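PDB 2W1J: putative sortase, which probably catalyses, as a class C sortase, the transpeptidation that covalently links pilin subunits during pilus assembly in Streptococcus pneumoniae. Local coordinates for residues Gly52-Ala57 / Val80-Ala85; Arg58-His63 / Leu101-Asn106; Asp42-Glu47 / Thr173-Thr178; Val38-Pro43 / Gly94-Thr99; Asp8-Lys13 / Tyr137-Lys142. One frame throughout, in Å; residues are numbered along the deposited sequence. Where two conformers were deposited one is given.

Contact 1. Residues Gly52-Ala57 / Val80-Ala85; sequences GRAEYA and VYAGTA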
# COMPACT_ATOMS: atom_id res chain seq x y z
N GLY A 52 -5.49 2.62 -17.19
CA GLY A 52 -6.32 1.43 -17.38
C GLY A 52 -6.17 0.49 -16.20
O GLY A 52 -5.46 0.80 -15.24
N ARG A 53 -6.84 -0.65 -16.27
CA ARG A 53 -6.70 -1.66 -15.22
C ARG A 53 -5.24 -2.07 -15.09
O ARG A 53 -4.50 -2.10 -16.08
CB ARG A 53 -7.57 -2.89 -15.53
CG ARG A 53 -9.06 -2.67 -15.32
CD ARG A 53 -9.83 -3.99 -15.42
NE ARG A 53 -11.27 -3.78 -15.50
CZ ARG A 53 -12.17 -4.74 -15.40
NH1 ARG A 53 -11.78 -6.00 -15.20
NH2 ARG A 53 -13.46 -4.46 -15.50
N ALA A 54 -4.82 -2.38 -13.87
CA ALA A 54 -3.45 -2.82 -13.63
C ALA A 54 -3.42 -4.34 -13.48
O ALA A 54 -4.22 -4.91 -12.75
CB ALA A 54 -2.90 -2.15 -12.38
N GLU A 55 -2.48 -4.98 -14.18
CA GLU A 55 -2.43 -6.44 -14.21
C GLU A 55 -1.18 -7.00 -13.54
O GLU A 55 -0.99 -8.22 -13.49
CB GLU A 55 -2.51 -6.94 -15.65
CG GLU A 55 -3.75 -6.49 -16.40
CD GLU A 55 -3.89 -7.15 -17.77
OE1 GLU A 55 -3.96 -8.39 -17.84
OE2 GLU A 55 -3.94 -6.41 -18.78
N TYR A 56 -0.32 -6.12 -13.04
CA TYR A 56 1.02 -6.53 -12.61
C TYR A 56 1.05 -7.31 -11.30
O TYR A 56 2.06 -7.96 -10.99
CB TYR A 56 1.95 -5.32 -12.53
CG TYR A 56 1.55 -4.32 -11.47
CD1 TYR A 56 1.98 -4.47 -10.16
CD2 TYR A 56 0.73 -3.25 -11.78
CE1 TYR A 56 1.62 -3.55 -9.19
CE2 TYR A 56 0.36 -2.34 -10.81
CZ TYR A 56 0.80 -2.49 -9.51
OH TYR A 56 0.42 -1.56 -8.56
N ALA A 57 -0.04 -7.27 -10.55
CA ALA A 57 -0.09 -7.91 -9.23
C ALA A 57 -1.10 -9.05 -9.15
O ALA A 57 -1.51 -9.44 -8.05
CB ALA A 57 -0.40 -6.86 -8.15
N VAL A 80 -6.61 -3.15 -0.56
CA VAL A 80 -5.59 -2.59 -1.44
C VAL A 80 -5.73 -3.22 -2.82
O VAL A 80 -5.78 -4.45 -2.96
CB VAL A 80 -4.16 -2.89 -0.89
CG1 VAL A 80 -3.11 -2.38 -1.85
CG2 VAL A 80 -3.97 -2.28 0.49
N TYR A 81 -5.80 -2.37 -3.84
CA TYR A 81 -5.90 -2.81 -5.23
C TYR A 81 -4.64 -2.43 -5.98
O TYR A 81 -3.92 -1.53 -5.55
CB TYR A 81 -7.10 -2.15 -5.92
CG TYR A 81 -8.41 -2.50 -5.27
CD1 TYR A 81 -8.93 -1.74 -4.24
CD2 TYR A 81 -9.12 -3.63 -5.67
CE1 TYR A 81 -10.13 -2.07 -3.64
CE2 TYR A 81 -10.31 -3.97 -5.07
CZ TYR A 81 -10.81 -3.20 -4.05
OH TYR A 81 -12.00 -3.55 -3.46
N ALA A 82 -4.38 -3.11 -7.09
CA ALA A 82 -3.25 -2.77 -7.94
C ALA A 82 -3.43 -1.42 -8.62
O ALA A 82 -4.52 -1.09 -9.11
CB ALA A 82 -3.01 -3.86 -8.97
N GLY A 83 -2.36 -0.64 -8.67
CA GLY A 83 -2.38 0.66 -9.33
C GLY A 83 -3.13 1.71 -8.55
O GLY A 83 -3.62 1.45 -7.44
N THR A 84 -3.24 2.90 -9.13
CA THR A 84 -3.78 4.04 -8.42
C THR A 84 -4.77 4.81 -9.29
O THR A 84 -4.97 6.01 -9.10
CB THR A 84 -2.67 5.00 -7.93
OG1 THR A 84 -1.80 5.33 -9.02
CG2 THR A 84 -1.84 4.35 -6.82
N ALA A 85 -5.40 4.11 -10.23
CA ALA A 85 -6.43 4.73 -11.07
C ALA A 85 -7.56 5.32 -10.23
O ALA A 85 -7.80 4.90 -9.10
CB ALA A 85 -6.98 3.71 -12.06
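Two partners grip the hydroxyl of Tyr56. The backbone N-H of Gly83 donates to OH at 2.9 Å, somewhat bent at 146°, and the imidazole ND1 of His95, on the neighbouring strand 93-95, makes a second hydrogen bond to the same oxygen. The first torsion sets CG between the backbone N and the carbonyl carbon (chi1 65°), the crowded position, and from there the phenol reaches across to the other segment. Its OH end meets the Ala82-Gly83 peptide, whose N-H points to the oxygen. The segment 52-57 has no regular secondary structure; it is part of the long connection into the eight-stranded beta-barrel characteristic of sortases, and here it lies against residues 80-85, which belong in part to strand 76-82. Gly83 turns the chain away with a positive phi of 74°, leading through Thr84 to Ala85, the N-cap of helix 86-91. Round the hydrogen bond the packing is made of small groups. The methyl of Ala82 points at the segment 52-57 and is met by three neighbours: Ala54 CB at 3.8 Å, Ala57 CB at 4.1 Å, and the Tyr56 ring, which approaches obliquely with CZ 4.1 Å from the Ala82 CB. Met66 of strand 65-71 touches both Ala57 and Ala82 and continues this apolar patch, while Glu97 lies against the Tyr56 ring.

Contact 2. Residues Arg58-His63 / Leu101-Asn106; sequences RMLEIH and LPIGGN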
# COMPACT_ATOMS: atom_id res chain seq x y z
N ARG A 58 -1.49 -9.61 -10.29
CA ARG A 58 -2.50 -10.66 -10.31
C ARG A 58 -2.19 -11.84 -9.39
O ARG A 58 -3.09 -12.44 -8.81
CB ARG A 58 -2.77 -11.15 -11.74
CG ARG A 58 -3.44 -10.11 -12.64
CD ARG A 58 -3.79 -10.71 -13.99
NE ARG A 58 -4.95 -11.60 -13.90
CZ ARG A 58 -5.35 -12.40 -14.87
NH1 ARG A 58 -4.69 -12.44 -16.02
NH2 ARG A 58 -6.41 -13.18 -14.70
N MET A 59 -0.90 -12.16 -9.25
CA MET A 59 -0.51 -13.30 -8.42
C MET A 59 -0.89 -13.13 -6.95
O MET A 59 -1.08 -14.11 -6.24
CB MET A 59 0.99 -13.60 -8.57
CG MET A 59 1.91 -12.74 -7.71
SD MET A 59 2.01 -11.01 -8.22
CE MET A 59 3.17 -11.07 -9.58
N LEU A 60 -1.01 -11.88 -6.51
CA LEU A 60 -1.32 -11.58 -5.11
C LEU A 60 -2.82 -11.38 -4.87
O LEU A 60 -3.26 -11.21 -3.73
CB LEU A 60 -0.56 -10.34 -4.65
CG LEU A 60 0.94 -10.53 -4.44
CD1 LEU A 60 1.58 -9.25 -3.93
CD2 LEU A 60 1.20 -11.68 -3.46
N GLU A 61 -3.60 -11.42 -5.95
CA GLU A 61 -4.99 -10.97 -5.87
C GLU A 61 -5.98 -12.09 -5.60
O GLU A 61 -5.88 -13.16 -6.19
CB GLU A 61 -5.40 -10.25 -7.15
CG GLU A 61 -4.72 -8.91 -7.30
CD GLU A 61 -5.04 -8.24 -8.62
OE1 GLU A 61 -5.84 -8.81 -9.40
OE2 GLU A 61 -4.48 -7.16 -8.87
N ILE A 62 -6.93 -11.81 -4.72
CA ILE A 62 -8.17 -12.58 -4.62
C ILE A 62 -9.31 -11.63 -4.95
O ILE A 62 -9.50 -10.62 -4.27
CB ILE A 62 -8.40 -13.13 -3.19
CG1 ILE A 62 -7.22 -13.98 -2.73
CG2 ILE A 62 -9.71 -13.92 -3.15
CD1 ILE A 62 -7.40 -14.55 -1.33
N HIS A 63 -10.04 -11.94 -6.01
CA HIS A 63 -11.09 -11.04 -6.48
C HIS A 63 -10.58 -9.61 -6.57
O HIS A 63 -11.21 -8.68 -6.06
CB HIS A 63 -12.31 -11.12 -5.57
CG HIS A 63 -12.87 -12.50 -5.44
ND1 HIS A 63 -13.39 -12.98 -4.26
CD2 HIS A 63 -12.97 -13.51 -6.33
CE1 HIS A 63 -13.80 -14.23 -4.43
NE2 HIS A 63 -13.56 -14.57 -5.68
N LEU A 101 5.93 -4.87 -4.42
CA LEU A 101 4.71 -5.51 -3.94
C LEU A 101 4.78 -5.71 -2.44
O LEU A 101 5.87 -5.89 -1.87
CB LEU A 101 4.52 -6.87 -4.61
CG LEU A 101 4.37 -6.83 -6.13
CD1 LEU A 101 4.34 -8.25 -6.68
CD2 LEU A 101 3.09 -6.09 -6.50
N PRO A 102 3.61 -5.68 -1.77
CA PRO A 102 3.58 -5.68 -0.30
C PRO A 102 3.73 -7.09 0.25
O PRO A 102 2.79 -7.67 0.81
CB PRO A 102 2.20 -5.08 0.01
CG PRO A 102 1.36 -5.49 -1.16
CD PRO A 102 2.28 -5.41 -2.35
N ILE A 103 4.94 -7.62 0.12
CA ILE A 103 5.31 -8.92 0.67
C ILE A 103 6.54 -8.84 1.57
O ILE A 103 7.00 -9.85 2.09
CB ILE A 103 5.56 -9.97 -0.44
CG1 ILE A 103 6.73 -9.55 -1.33
CG2 ILE A 103 4.29 -10.15 -1.26
CD1 ILE A 103 7.21 -10.62 -2.32
N GLY A 104 7.07 -7.64 1.77
CA GLY A 104 8.21 -7.44 2.67
C GLY A 104 9.50 -8.05 2.16
O GLY A 104 9.56 -8.57 1.04
N GLY A 105 10.51 -7.98 3.02
CA GLY A 105 11.85 -8.47 2.70
C GLY A 105 12.88 -7.37 2.82
O GLY A 105 12.55 -6.18 2.75
N ASN A 106 14.14 -7.73 3.01
CA ASN A 106 15.20 -6.73 3.03
C ASN A 106 15.22 -5.98 1.69
O ASN A 106 14.89 -6.54 0.65
CB ASN A 106 16.55 -7.40 3.33
CG ASN A 106 17.61 -6.43 3.82
OD1 ASN A 106 17.32 -5.28 4.16
ND2 ASN A 106 18.85 -6.89 3.87
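A short 3-10 turn over Arg58-Leu60, closed by Glu61 N to Arg58 O, faces an inverse gamma turn centred on Pro102, in which Ile103 N bonds to Leu101 O at 2.8 Å. No hydrogen bond passes between the two segments: this is a buried apolar join between two irregular connections of the sortase beta-barrel, one entering strand 65-71 and the other entering strand 108-113. The CA atoms stay far apart, 8.6 Å for Leu60 and Leu101, so the side chains bridge the distance. Leu60 carries most of it. With CG anti to its carbonyl carbon, it places CD1 among Leu101, Pro102 and Ile103, 3.8 Å from Leu101 CB and 4.2 Å from Pro102 CD. It crosses Leu101 obliquely and Ile103 at about a right angle, with Leu60 CD1 3.9 Å from Ile103 CG2. Met66 touches both Leu60 and Pro102, and helix 18-33 covers Ile103 through Met25, Gln29 and Asn32, the last of which also takes a hydrogen bond from Leu101 N. Beside Leu60, Met59 starts in the crowded chi1 position and bends at chi2 and chi3, which brings its thioether tip to tip with Leu101, Met59 SD 3.9 Å from Leu101 CD1.

Contact 3. Residues Asp42-Glu47 / Thr173-Thr178; sequences DPWSEE and TLLTCT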
# COMPACT_ATOMS: atom_id res chain seq x y z
N ASP A 42 2.44 10.70 -10.04
CA ASP A 42 1.63 11.21 -8.93
C ASP A 42 0.20 10.73 -9.13
O ASP A 42 -0.44 11.07 -10.12
CB ASP A 42 1.66 12.75 -8.92
CG ASP A 42 0.69 13.36 -7.92
OD1 ASP A 42 0.48 12.76 -6.85
OD2 ASP A 42 0.17 14.46 -8.20
N PRO A 43 -0.32 9.93 -8.18
CA PRO A 43 -1.65 9.33 -8.40
C PRO A 43 -2.76 10.32 -8.70
O PRO A 43 -3.75 9.96 -9.34
CB PRO A 43 -1.92 8.63 -7.07
CG PRO A 43 -0.57 8.23 -6.59
CD PRO A 43 0.34 9.38 -6.99
N TRP A 44 -2.62 11.56 -8.23
CA TRP A 44 -3.71 12.52 -8.35
C TRP A 44 -3.62 13.36 -9.62
O TRP A 44 -4.49 14.19 -9.88
CB TRP A 44 -3.82 13.37 -7.08
CG TRP A 44 -4.23 12.55 -5.89
CD1 TRP A 44 -5.50 12.28 -5.48
CD2 TRP A 44 -3.36 11.84 -5.00
NE1 TRP A 44 -5.48 11.46 -4.37
CE2 TRP A 44 -4.18 11.18 -4.05
CE3 TRP A 44 -1.97 11.71 -4.89
CZ2 TRP A 44 -3.65 10.41 -3.02
CZ3 TRP A 44 -1.45 10.93 -3.86
CH2 TRP A 44 -2.29 10.29 -2.94
N SER A 45 -2.60 13.12 -10.43
CA SER A 45 -2.47 13.79 -11.72
C SER A 45 -3.46 13.20 -12.72
O SER A 45 -3.89 12.06 -12.57
CB SER A 45 -1.04 13.66 -12.25
OG SER A 45 -0.79 12.34 -12.69
N GLU A 46 -3.80 13.96 -13.75
CA GLU A 46 -4.77 13.51 -14.74
C GLU A 46 -4.32 12.23 -15.44
O GLU A 46 -5.12 11.33 -15.67
CB GLU A 46 -5.07 14.61 -15.76
CG GLU A 46 -5.94 15.72 -15.21
CD GLU A 46 -7.31 15.22 -14.79
OE1 GLU A 46 -7.96 14.53 -15.61
OE2 GLU A 46 -7.74 15.52 -13.66
N GLU A 47 -3.03 12.16 -15.77
CA GLU A 47 -2.48 11.01 -16.49
C GLU A 47 -2.63 9.72 -15.67
O GLU A 47 -2.86 8.65 -16.21
CB GLU A 47 -1.01 11.25 -16.84
CG GLU A 47 -0.34 10.09 -17.57
CD GLU A 47 1.17 10.23 -17.60
OE1 GLU A 47 1.67 11.38 -17.53
OE2 GLU A 47 1.87 9.20 -17.72
N THR A 173 5.42 2.81 2.91
CA THR A 173 4.97 4.19 3.07
C THR A 173 3.50 4.30 2.69
O THR A 173 3.07 3.78 1.66
CB THR A 173 5.82 5.16 2.24
OG1 THR A 173 7.16 5.16 2.75
CG2 THR A 173 5.27 6.60 2.27
N LEU A 174 2.75 4.96 3.56
CA LEU A 174 1.36 5.32 3.33
C LEU A 174 1.33 6.76 2.83
O LEU A 174 1.89 7.66 3.46
CB LEU A 174 0.55 5.14 4.62
CG LEU A 174 0.79 3.81 5.34
CD1 LEU A 174 -0.05 3.77 6.61
CD2 LEU A 174 0.43 2.64 4.45
N LEU A 175 0.71 6.94 1.66
CA LEU A 175 0.78 8.18 0.90
C LEU A 175 -0.60 8.80 0.74
O LEU A 175 -1.53 8.12 0.29
CB LEU A 175 1.37 7.87 -0.48
CG LEU A 175 1.35 8.94 -1.56
CD1 LEU A 175 2.21 10.12 -1.13
CD2 LEU A 175 1.84 8.39 -2.90
N THR A 176 -0.74 10.08 1.06
CA THR A 176 -1.99 10.79 0.80
C THR A 176 -1.71 12.25 0.48
O THR A 176 -0.55 12.67 0.46
CB THR A 176 -2.97 10.62 1.98
OG1 THR A 176 -4.28 11.03 1.57
CG2 THR A 176 -2.54 11.42 3.20
N CYS A 177 -2.76 13.02 0.21
CA CYS A 177 -2.59 14.44 -0.05
C CYS A 177 -2.65 15.25 1.23
O CYS A 177 -3.27 14.84 2.21
CB CYS A 177 -3.65 14.94 -1.03
SG CYS A 177 -3.47 14.23 -2.67
N THR A 178 -2.01 16.42 1.22
CA THR A 178 -1.95 17.26 2.40
C THR A 178 -1.56 18.67 1.96
O THR A 178 -1.12 18.85 0.82
CB THR A 178 -0.91 16.67 3.39
OG1 THR A 178 -1.29 16.94 4.74
CG2 THR A 178 0.50 17.16 3.11
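The indole of Trp44 lies flat beneath the thiol of Cys177, whose SG sits 3.5 Å from the centroid of the five-membered ring and only 18° off its normal, a sulfur-aromatic contact over the face. The sequence Asp42-Pro43-Trp44 matches the lid motif of pilin-building class C sortases, and Cys177 closes the TLxTC signature at the end of strand 170-178, where sortases carry their nucleophile; the geometry is consistent with a lid closed over the active site. The nearest ring atom is CD2, 3.3 Å from Cys177 SG. On the opposite face Pro43 CB lies toward the rim, so the indole is sandwiched between its own neighbour in sequence and the thiol. Asp42 forms a salt bridge with Arg186, which also touches Trp44 and Cys177 and could help to stabilise a thiolate, though its charge is shared with Asp42. The ring of His115 meets the indole with planes at about 50°, and a bound glycerol lies close by. A type I turn from Asp42 to Ser45 presents the tryptophan, with Asp42 O accepting from both Ser45 N and Ser45 OG. At the indole's far end, Leu175 O lies at the ring edge and Trp44 CH2 rests 3.8 Å from Thr176 CA.

Contact 4. Residues Val38-Pro43 / Gly94-Thr99; sequences VVSGDP and GHLEGT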
# COMPACT_ATOMS: atom_id res chain seq x y z
N VAL A 38 10.91 2.53 -10.47
CA VAL A 38 10.68 3.87 -10.99
C VAL A 38 9.21 4.18 -10.77
O VAL A 38 8.33 3.45 -11.23
CB VAL A 38 11.01 3.96 -12.49
CG1 VAL A 38 10.63 5.33 -13.04
CG2 VAL A 38 12.49 3.67 -12.72
N VAL A 39 8.94 5.27 -10.05
CA VAL A 39 7.58 5.56 -9.67
C VAL A 39 6.76 5.95 -10.88
O VAL A 39 7.15 6.83 -11.66
CB VAL A 39 7.49 6.61 -8.56
CG1 VAL A 39 6.06 7.15 -8.45
CG2 VAL A 39 7.93 6.00 -7.24
N SER A 40 5.63 5.28 -11.04
CA SER A 40 4.76 5.48 -12.19
C SER A 40 4.38 6.94 -12.37
O SER A 40 4.46 7.48 -13.48
CB SER A 40 3.51 4.60 -12.06
OG SER A 40 3.01 4.66 -10.73
N GLY A 41 3.99 7.60 -11.29
CA GLY A 41 3.58 9.00 -11.35
C GLY A 41 2.84 9.43 -10.09
O GLY A 41 2.63 8.64 -9.18
N ASP A 42 2.44 10.70 -10.04
CA ASP A 42 1.63 11.21 -8.93
C ASP A 42 0.20 10.73 -9.13
O ASP A 42 -0.44 11.07 -10.12
CB ASP A 42 1.66 12.75 -8.92
CG ASP A 42 0.69 13.36 -7.92
OD1 ASP A 42 0.48 12.76 -6.85
OD2 ASP A 42 0.17 14.46 -8.20
N PRO A 43 -0.32 9.93 -8.18
CA PRO A 43 -1.65 9.33 -8.40
C PRO A 43 -2.76 10.32 -8.70
O PRO A 43 -3.75 9.96 -9.34
CB PRO A 43 -1.92 8.63 -7.07
CG PRO A 43 -0.57 8.23 -6.59
CD PRO A 43 0.34 9.38 -6.99
N GLY A 94 -4.74 2.15 -3.18
CA GLY A 94 -4.07 1.66 -4.38
C GLY A 94 -2.58 1.48 -4.16
O GLY A 94 -1.93 2.30 -3.52
N HIS A 95 -2.03 0.41 -4.71
CA HIS A 95 -0.59 0.21 -4.66
C HIS A 95 0.08 1.03 -5.76
O HIS A 95 -0.35 0.99 -6.92
CB HIS A 95 -0.30 -1.28 -4.86
CG HIS A 95 1.16 -1.57 -5.00
ND1 HIS A 95 1.76 -1.78 -6.22
CD2 HIS A 95 2.14 -1.65 -4.07
CE1 HIS A 95 3.05 -1.97 -6.04
NE2 HIS A 95 3.31 -1.89 -4.75
N LEU A 96 1.12 1.77 -5.40
CA LEU A 96 1.82 2.62 -6.35
C LEU A 96 2.73 1.79 -7.26
O LEU A 96 3.75 1.25 -6.84
CB LEU A 96 2.63 3.69 -5.61
CG LEU A 96 3.26 4.81 -6.45
CD1 LEU A 96 2.23 5.58 -7.25
CD2 LEU A 96 4.04 5.76 -5.55
N GLU A 97 2.35 1.70 -8.53
CA GLU A 97 3.13 0.90 -9.48
C GLU A 97 4.53 1.48 -9.62
O GLU A 97 4.71 2.70 -9.64
CB GLU A 97 2.42 0.82 -10.83
CG GLU A 97 3.09 -0.15 -11.81
CD GLU A 97 2.27 -0.43 -13.05
OE1 GLU A 97 1.21 0.21 -13.25
OE2 GLU A 97 2.68 -1.31 -13.84
N GLY A 98 5.53 0.59 -9.68
CA GLY A 98 6.92 1.01 -9.64
C GLY A 98 7.54 0.78 -8.27
O GLY A 98 8.76 0.79 -8.14
N THR A 99 6.71 0.58 -7.24
CA THR A 99 7.21 0.26 -5.90
C THR A 99 7.05 -1.24 -5.64
O THR A 99 6.38 -1.95 -6.38
CB THR A 99 6.54 1.12 -4.79
OG1 THR A 99 5.19 0.69 -4.53
CG2 THR A 99 6.57 2.60 -5.18
O HOH W 1 0.27 3.46 -9.81
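Glu97 O accepts two hydrogen bonds from one residue. Ser40 N approaches in the carbonyl plane at 3.1 Å, with an angle of 155° at the hydrogen, whereas Ser40 OG comes in closer, 2.8 Å from Glu97 O, but lies 26° above that plane. The hydroxyl can do this because OG occupies the crowded position between its backbone N and carbonyl carbon (chi1 44°), which folds it back alongside its own N-H. While donating to Glu97 O, OG also accepts a hydrogen bond from a water, which in turn accepts from the N-H of Glu97, so the serine holds that residue's carbonyl directly and its N-H through the water. The carbonyl is offered by a type II turn from Leu96 to Thr99, which Thr99 reinforces from within: its N and its OG1 both donate to Leu96 O, and OG1 also bonds Val111 N on strand 108-113. Gly98, with a positive phi and no side chain to strike Val38 O, lets the two backbones close to 4.6 Å between the CA atoms of Val39 and Gly98, and its CA makes a C-H...O contact of 3.2 Å with Val38 O. Beneath these polar groups, Leu96 is the apolar centre. Its CD2 meets Val39 CG1 at 3.8 Å, the two side chains crossing at about a right angle, while CD1 rests 3.9 Å from Pro43 CG and beside Gly41 O. Asp42 and Pro43 match the start of the Asp-Pro-Trp lid motif of class C sortases, so the contact probably holds the segment leading into the lid against the barrel.

Contact 5. Residues Asp8-Lys13 / Tyr137-Lys142; sequences DFDKEK and YVHNIK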
# COMPACT_ATOMS: atom_id res chain seq x y z
N ASP A 8 -14.30 -10.49 2.77
CA ASP A 8 -14.19 -11.39 1.63
C ASP A 8 -12.75 -11.86 1.44
O ASP A 8 -12.50 -13.04 1.19
CB ASP A 8 -14.67 -10.70 0.34
CG ASP A 8 -14.53 -11.60 -0.88
OD1 ASP A 8 -15.29 -12.58 -1.00
OD2 ASP A 8 -13.65 -11.32 -1.73
N PHE A 9 -11.81 -10.93 1.55
CA PHE A 9 -10.40 -11.27 1.38
C PHE A 9 -9.91 -12.27 2.43
O PHE A 9 -9.28 -13.27 2.10
CB PHE A 9 -9.52 -10.03 1.40
CG PHE A 9 -8.06 -10.33 1.20
CD1 PHE A 9 -7.52 -10.36 -0.07
CD2 PHE A 9 -7.25 -10.63 2.28
CE1 PHE A 9 -6.19 -10.66 -0.26
CE2 PHE A 9 -5.90 -10.93 2.10
CZ PHE A 9 -5.37 -10.94 0.82
N ASP A 10 -10.19 -11.99 3.70
CA ASP A 10 -9.73 -12.88 4.76
C ASP A 10 -10.37 -14.27 4.68
O ASP A 10 -9.71 -15.28 4.91
CB ASP A 10 -9.97 -12.25 6.13
CG ASP A 10 -9.10 -11.03 6.38
OD1 ASP A 10 -8.11 -10.82 5.65
OD2 ASP A 10 -9.42 -10.28 7.32
N LYS A 11 -11.67 -14.32 4.36
CA LYS A 11 -12.36 -15.60 4.21
C LYS A 11 -11.76 -16.41 3.08
O LYS A 11 -11.47 -17.60 3.24
CB LYS A 11 -13.86 -15.37 3.97
CG LYS A 11 -14.66 -16.64 3.77
CD LYS A 11 -16.16 -16.35 3.76
CE LYS A 11 -16.97 -17.60 3.42
NZ LYS A 11 -18.44 -17.34 3.47
N GLU A 12 -11.56 -15.77 1.93
CA GLU A 12 -11.02 -16.46 0.76
C GLU A 12 -9.56 -16.84 0.97
O GLU A 12 -9.12 -17.93 0.58
CB GLU A 12 -11.15 -15.60 -0.49
CG GLU A 12 -12.57 -15.52 -1.03
CD GLU A 12 -13.11 -16.87 -1.48
OE1 GLU A 12 -12.36 -17.64 -2.13
OE2 GLU A 12 -14.29 -17.16 -1.20
N LYS A 13 -8.79 -15.95 1.59
CA LYS A 13 -7.42 -16.25 1.95
C LYS A 13 -7.36 -17.56 2.73
O LYS A 13 -6.50 -18.41 2.50
CB LYS A 13 -6.88 -15.11 2.82
CG LYS A 13 -5.53 -15.36 3.47
CD LYS A 13 -5.05 -14.11 4.19
CE LYS A 13 -3.93 -14.42 5.16
NZ LYS A 13 -3.35 -13.16 5.70
N TYR A 137 -0.47 -2.68 9.86
CA TYR A 137 -0.37 -4.09 9.49
C TYR A 137 -0.78 -4.24 8.04
O TYR A 137 -1.82 -3.73 7.62
CB TYR A 137 -1.25 -4.95 10.41
CG TYR A 137 -0.86 -4.81 11.86
CD1 TYR A 137 0.10 -5.64 12.42
CD2 TYR A 137 -1.40 -3.80 12.64
CE1 TYR A 137 0.50 -5.47 13.73
CE2 TYR A 137 -1.01 -3.62 13.95
CZ TYR A 137 -0.06 -4.46 14.49
OH TYR A 137 0.36 -4.31 15.78
N VAL A 138 0.06 -4.91 7.28
CA VAL A 138 -0.21 -5.15 5.87
C VAL A 138 -0.55 -6.63 5.73
O VAL A 138 0.27 -7.49 6.05
CB VAL A 138 1.00 -4.77 5.00
CG1 VAL A 138 0.73 -5.10 3.52
CG2 VAL A 138 1.34 -3.29 5.18
N HIS A 139 -1.77 -6.91 5.28
CA HIS A 139 -2.26 -8.28 5.11
C HIS A 139 -2.11 -8.67 3.66
O HIS A 139 -2.56 -7.94 2.77
CB HIS A 139 -3.75 -8.35 5.45
CG HIS A 139 -4.08 -8.00 6.87
ND1 HIS A 139 -4.65 -8.91 7.74
CD2 HIS A 139 -3.94 -6.85 7.57
CE1 HIS A 139 -4.85 -8.33 8.91
NE2 HIS A 139 -4.43 -7.08 8.84
N ASN A 140 -1.52 -9.83 3.41
CA ASN A 140 -1.48 -10.39 2.06
C ASN A 140 -1.95 -11.84 2.09
O ASN A 140 -2.36 -12.32 3.15
CB ASN A 140 -0.11 -10.17 1.39
CG ASN A 140 1.01 -10.91 2.10
OD1 ASN A 140 0.82 -12.02 2.59
ND2 ASN A 140 2.18 -10.30 2.12
N ILE A 141 -1.90 -12.53 0.96
CA ILE A 141 -2.42 -13.89 0.91
C ILE A 141 -1.67 -14.86 1.83
O ILE A 141 -2.22 -15.89 2.21
CB ILE A 141 -2.44 -14.47 -0.52
CG1 ILE A 141 -1.07 -14.31 -1.19
CG2 ILE A 141 -3.53 -13.81 -1.33
CD1 ILE A 141 -0.92 -15.09 -2.50
N LYS A 142 -0.42 -14.54 2.15
CA LYS A 142 0.42 -15.41 2.96
C LYS A 142 0.31 -15.14 4.47
O LYS A 142 0.26 -16.07 5.26
CB LYS A 142 1.88 -15.27 2.52
CG LYS A 142 2.88 -16.06 3.36
CD LYS A 142 4.31 -15.78 2.89
CE LYS A 142 5.33 -16.34 3.86
NZ LYS A 142 6.72 -15.93 3.47
O HOH W 2 -5.33 -11.43 6.66
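Phe9 and Lys13, one turn apart on helix 5-15, both stand with CG anti to the backbone N and reach side by side to the backbone of Asn140 and Ile141. Phe9 meets it edge on: CZ lies 3.8 Å from both Asn140 C and Ile141 N, with Asn140 C near the ring plane, and 4.0 Å from Ile141 CG2. Lys13 is fully extended, its methylenes running alongside the carbonyls of Asn140 and Ile141, and NZ bonds Asn140 O at 2.9 Å almost exactly along the C=O axis (174°). The ammonium also donates to a water, which donates to Asp10 OD1 and lies in the plane of the His139 ring, hydrogen-bonded to ND1. Asp10 and His139 are therefore joined through the water, and each has a direct outside partner: Asp10 OD1 bonds His68, whose ring stacks on His139, and His139 NE2 bonds Glu70. Asp10 and Glu70 could favour a protonated His139, an effect the Lys13 ammonium would oppose. Asn140 turns away from the helix, its OD1 accepting Lys142 N at 2.8 Å in an Asx turn. The N-terminal helix, packed outside the barrel beside strands 65-71 and 135-139, is consistent with the helical N-terminal extension of class C sortases.

How the contacts relate
Contacts 2 and 3 are buried; contacts 1, 4 and 5 are partly buried, and hydrogen bonds between segments occur in those three. Contacts 3 and 4 share Asp42 and Pro43 and hold the probable lid and the chain leading into it: contact 4 through backbone-directed hydrogen bonds and water, contact 3 through the indole of Trp44 packed on the sulfur of the presumed nucleophile. Contact 1 joins contact 4 by the bond of Tyr56 to His95, and meets contact 2 where Leu101 packs on Tyr56 and Ala57. Contact 2 is apolar between its segments, yet Pro102 O and His63 tie it to Asn140 and Asp8 of contact 5, which is charged, water-bridged and about 25 Å from contact 3 between centres.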